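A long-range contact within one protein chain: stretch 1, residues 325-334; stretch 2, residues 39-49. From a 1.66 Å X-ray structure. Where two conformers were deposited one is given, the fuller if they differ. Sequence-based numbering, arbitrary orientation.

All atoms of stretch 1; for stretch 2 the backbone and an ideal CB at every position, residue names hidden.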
# COMPACT_ATOMS: atom_id res chain seq x y z
N SER A 325 -16.53 -13.70 20.08
CA SER A 325 -15.93 -14.14 18.87
C SER A 325 -14.73 -13.30 18.43
O SER A 325 -14.75 -12.10 18.51
CB SER A 325 -16.96 -14.20 17.71
OG SER A 325 -17.51 -12.94 17.49
N ASP A 326 -13.73 -13.97 17.90
CA ASP A 326 -12.65 -13.28 17.19
C ASP A 326 -12.92 -13.61 15.68
O ASP A 326 -12.63 -14.71 15.23
CB ASP A 326 -11.28 -13.77 17.60
CG ASP A 326 -10.15 -13.12 16.83
OD1 ASP A 326 -10.34 -12.73 15.63
OD2 ASP A 326 -9.01 -13.07 17.39
N ARG A 327 -13.42 -12.61 14.97
CA ARG A 327 -13.87 -12.77 13.58
C ARG A 327 -12.80 -12.66 12.52
O ARG A 327 -13.09 -12.85 11.33
CB ARG A 327 -15.04 -11.80 13.34
CG ARG A 327 -16.17 -12.28 14.22
CD ARG A 327 -17.46 -11.58 14.07
NE ARG A 327 -17.47 -10.18 14.45
CZ ARG A 327 -17.26 -9.68 15.68
NH1 ARG A 327 -16.89 -10.40 16.77
NH2 ARG A 327 -17.43 -8.37 15.80
N GLN A 328 -11.57 -12.41 12.95
CA GLN A 328 -10.43 -12.50 12.10
C GLN A 328 -9.82 -13.86 12.17
O GLN A 328 -9.56 -14.49 11.10
CB GLN A 328 -9.40 -11.33 12.39
CG GLN A 328 -8.12 -11.47 11.56
CD GLN A 328 -8.40 -11.38 10.04
OE1 GLN A 328 -7.86 -12.19 9.24
NE2 GLN A 328 -9.29 -10.43 9.65
N LEU A 329 -9.53 -14.36 13.36
CA LEU A 329 -8.94 -15.68 13.56
C LEU A 329 -10.01 -16.76 13.34
O LEU A 329 -9.67 -17.88 13.17
CB LEU A 329 -8.30 -15.83 14.89
CG LEU A 329 -7.12 -14.91 15.06
CD1 LEU A 329 -6.52 -15.11 16.46
CD2 LEU A 329 -6.05 -15.12 13.96
N GLY A 330 -11.27 -16.35 13.39
CA GLY A 330 -12.42 -17.30 13.28
C GLY A 330 -12.65 -18.24 14.42
O GLY A 330 -13.02 -19.36 14.21
N ILE A 331 -12.52 -17.70 15.63
CA ILE A 331 -12.75 -18.48 16.80
C ILE A 331 -14.01 -17.96 17.50
O ILE A 331 -14.12 -16.74 17.85
CB ILE A 331 -11.53 -18.33 17.76
CG1 ILE A 331 -10.26 -18.90 17.16
CG2 ILE A 331 -11.84 -19.05 19.08
CD1 ILE A 331 -8.98 -18.59 17.90
N LEU A 332 -14.97 -18.88 17.69
CA LEU A 332 -16.21 -18.59 18.34
C LEU A 332 -16.16 -19.43 19.64
O LEU A 332 -16.38 -20.64 19.61
CB LEU A 332 -17.37 -19.05 17.44
CG LEU A 332 -17.41 -18.61 15.97
CD1 LEU A 332 -18.64 -19.06 15.16
CD2 LEU A 332 -17.30 -17.12 15.90
N ASP A 333 -15.85 -18.81 20.77
CA ASP A 333 -15.61 -19.55 21.98
C ASP A 333 -15.95 -18.57 23.10
O ASP A 333 -15.49 -17.40 23.12
CB ASP A 333 -14.14 -20.10 22.09
CG ASP A 333 -13.89 -20.97 23.33
OD1 ASP A 333 -14.86 -21.26 24.13
OD2 ASP A 333 -12.67 -21.30 23.51
N THR A 334 -16.79 -19.04 24.03
CA THR A 334 -17.08 -18.32 25.26
C THR A 334 -15.79 -17.94 26.03
O THR A 334 -15.81 -17.00 26.77
CB THR A 334 -17.98 -19.13 26.18
OG1 THR A 334 -17.39 -20.40 26.38
CG2 THR A 334 -19.35 -19.28 25.61
N UNK A 39 -8.39 -8.34 26.43
CA UNK A 39 -9.04 -9.49 27.00
C UNK A 39 -8.87 -10.83 26.31
O UNK A 39 -9.28 -11.83 26.88
CB UNK A 39 -10.54 -9.19 27.08
N UNK A 40 -8.27 -10.86 25.11
CA UNK A 40 -8.26 -12.08 24.28
C UNK A 40 -7.27 -13.10 24.94
O UNK A 40 -6.22 -12.74 25.48
CB UNK A 40 -7.85 -11.76 22.84
N UNK A 41 -7.73 -14.33 24.97
CA UNK A 41 -7.19 -15.43 25.76
C UNK A 41 -6.58 -16.51 24.87
O UNK A 41 -7.28 -17.29 24.17
CB UNK A 41 -8.28 -16.03 26.64
N UNK A 42 -5.28 -16.63 24.99
CA UNK A 42 -4.52 -17.60 24.25
C UNK A 42 -4.90 -19.06 24.65
O UNK A 42 -4.80 -19.93 23.83
CB UNK A 42 -3.03 -17.35 24.47
N UNK A 43 -5.38 -19.29 25.85
CA UNK A 43 -5.87 -20.67 26.22
C UNK A 43 -7.01 -21.16 25.27
O UNK A 43 -7.14 -22.34 24.96
CB UNK A 43 -6.38 -20.67 27.66
N UNK A 44 -7.85 -20.22 24.88
CA UNK A 44 -8.88 -20.53 23.90
C UNK A 44 -8.26 -20.88 22.55
O UNK A 44 -8.71 -21.86 21.85
CB UNK A 44 -9.84 -19.35 23.75
N UNK A 45 -7.35 -20.05 22.10
CA UNK A 45 -6.65 -20.39 20.87
C UNK A 45 -6.06 -21.81 20.86
O UNK A 45 -6.11 -22.54 19.82
CB UNK A 45 -5.53 -19.37 20.63
N UNK A 46 -5.44 -22.21 21.98
CA UNK A 46 -4.94 -23.56 22.11
C UNK A 46 -6.07 -24.61 22.01
O UNK A 46 -5.93 -25.59 21.25
CB UNK A 46 -4.20 -23.70 23.44
N UNK A 47 -7.15 -24.41 22.74
CA UNK A 47 -8.27 -25.35 22.79
C UNK A 47 -8.97 -25.46 21.47
O UNK A 47 -9.55 -26.48 21.19
CB UNK A 47 -9.27 -24.93 23.87
N UNK A 48 -8.93 -24.41 20.67
CA UNK A 48 -9.74 -24.27 19.42
C UNK A 48 -8.96 -24.62 18.19
O UNK A 48 -9.27 -24.20 17.08
CB UNK A 48 -10.27 -22.84 19.27
N UNK A 49 -7.92 -25.42 18.32
CA UNK A 49 -7.19 -25.83 17.12
C UNK A 49 -8.15 -26.57 16.20
O UNK A 49 -9.02 -27.31 16.66
CB UNK A 49 -5.99 -26.71 17.47

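Stretch 1 is a hairpin: D326 N donates to I331 O (2.8 Å) and I331 N to D326 O (3.0 Å); D326, L329, I331 and D333 have CA-to-CB directed toward stretch 2.

Position 39 has nothing of stretch 1 within 5.5 Å of its ideal CB, so stretch 1 sets no preference; the residue is A39. Position 40 also has an empty CB neighbourhood, but its CA-to-CB bond points toward the hairpin, where the D326 carboxylate waits. OD1 of D326 is already engaged by the backbone, L329 N donating at 2.9 Å and Q328 N at 3.0 Å, while OD2 faces stretch 2. A long donor such as lysine, arginine or glutamine would be the obvious proposal. The deposited residue is E40, with chi1 and chi2 both t, and its OE2 lies 2.5 Å from D326 OD2. Two oxygens this close suggest that one of the acid groups holds a proton and donates it, although the geometry does not decide it.

Position 41, phi/psi -113/113, immediately precedes the helical angles of 42, which suits a capping residue such as serine, threonine, aspartate or asparagine. N41 fills the role: its OD1 accepts from the backbone N of position 43 at 3.0 Å, a capping bond. Positions 42 and 43 have helical angles and no stretch 1 atom near CB, leaving the choice open; they are T42 and D43.

Position 44 has the ideal CB that comes closest to stretch 1, pointing toward it, 3.4 Å from D333 OD2 and 5.1 Å from I331 CG2. A short donor fits such proximity to a carboxylate, serine or threonine being natural candidates. S44, chi1 t, donates from OG to D333 OD2 at 2.7 Å.

Position 45 points sideways, its ideal CB 4.5 Å from I331 CD1. A chain with a long aliphatic portion could run along the apolar side chains, so leucine, methionine, lysine or arginine would suit. K45 is extended from chi2 to chi4: its CG lies 3.8 Å from I331 CD1 and its CE 3.6 Å from L329 CD1, while NZ bonds elsewhere in the structure.

Position 46 is out of reach and unconstrained by stretch 1; it is V46. Position 47 points sideways, with CB 5.0 Å from D333 OD2, so small or outward-directed residues are compatible; A47 adds almost no contact.

Position 48 leaves helical angles at -98/24, but its CB points toward stretch 1, 4.1 Å from I331 CG2. Leucine, isoleucine or methionine would suit. Selenomethionine M48 places CG 3.9 Å from I331 CG2 and 3.6 Å from D333 OD2. Position 49 points CA-to-CB away, and nothing of stretch 1 lies within 5.5 Å of its ideal CB, so many side chains would do; it is T49, which makes no contact.

Stretch 2, residues 39-49: AENTDSKVAMT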
# COMPACT_ATOMS: atom_id res chain seq x y z
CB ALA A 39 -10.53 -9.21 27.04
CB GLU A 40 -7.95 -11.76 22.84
CG GLU A 40 -8.14 -12.98 21.97
CD GLU A 40 -8.37 -12.68 20.50
OE1 GLU A 40 -8.52 -11.47 20.18
OE2 GLU A 40 -8.48 -13.71 19.71
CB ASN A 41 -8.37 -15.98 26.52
CG ASN A 41 -8.04 -17.15 27.39
OD1 ASN A 41 -6.89 -17.51 27.67
ND2 ASN A 41 -9.06 -17.79 27.77
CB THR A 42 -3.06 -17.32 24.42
OG1 THR A 42 -2.81 -16.08 23.76
CG2 THR A 42 -2.22 -18.37 23.78
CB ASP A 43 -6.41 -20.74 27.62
CG ASP A 43 -5.32 -20.45 28.70
OD1 ASP A 43 -4.14 -20.39 28.37
OD2 ASP A 43 -5.67 -20.21 29.87
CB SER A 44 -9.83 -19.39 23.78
OG SER A 44 -10.79 -19.57 22.77
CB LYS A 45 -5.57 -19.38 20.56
CG LYS A 45 -6.10 -17.94 20.29
CD LYS A 45 -4.97 -16.91 20.15
CE LYS A 45 -5.52 -15.52 19.93
NZ LYS A 45 -4.46 -14.50 19.82
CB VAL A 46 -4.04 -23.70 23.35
CG1 VAL A 46 -3.65 -25.14 23.66
CG2 VAL A 46 -2.81 -22.76 23.20
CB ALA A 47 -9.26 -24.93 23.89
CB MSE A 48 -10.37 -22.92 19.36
CG MSE A 48 -11.34 -22.68 20.51
SE MSE A 48 -12.93 -23.89 20.28
CE MSE A 48 -12.69 -25.02 21.85
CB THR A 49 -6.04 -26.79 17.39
OG1 THR A 49 -6.60 -27.95 17.99
CG2 THR A 49 -4.99 -26.11 18.23
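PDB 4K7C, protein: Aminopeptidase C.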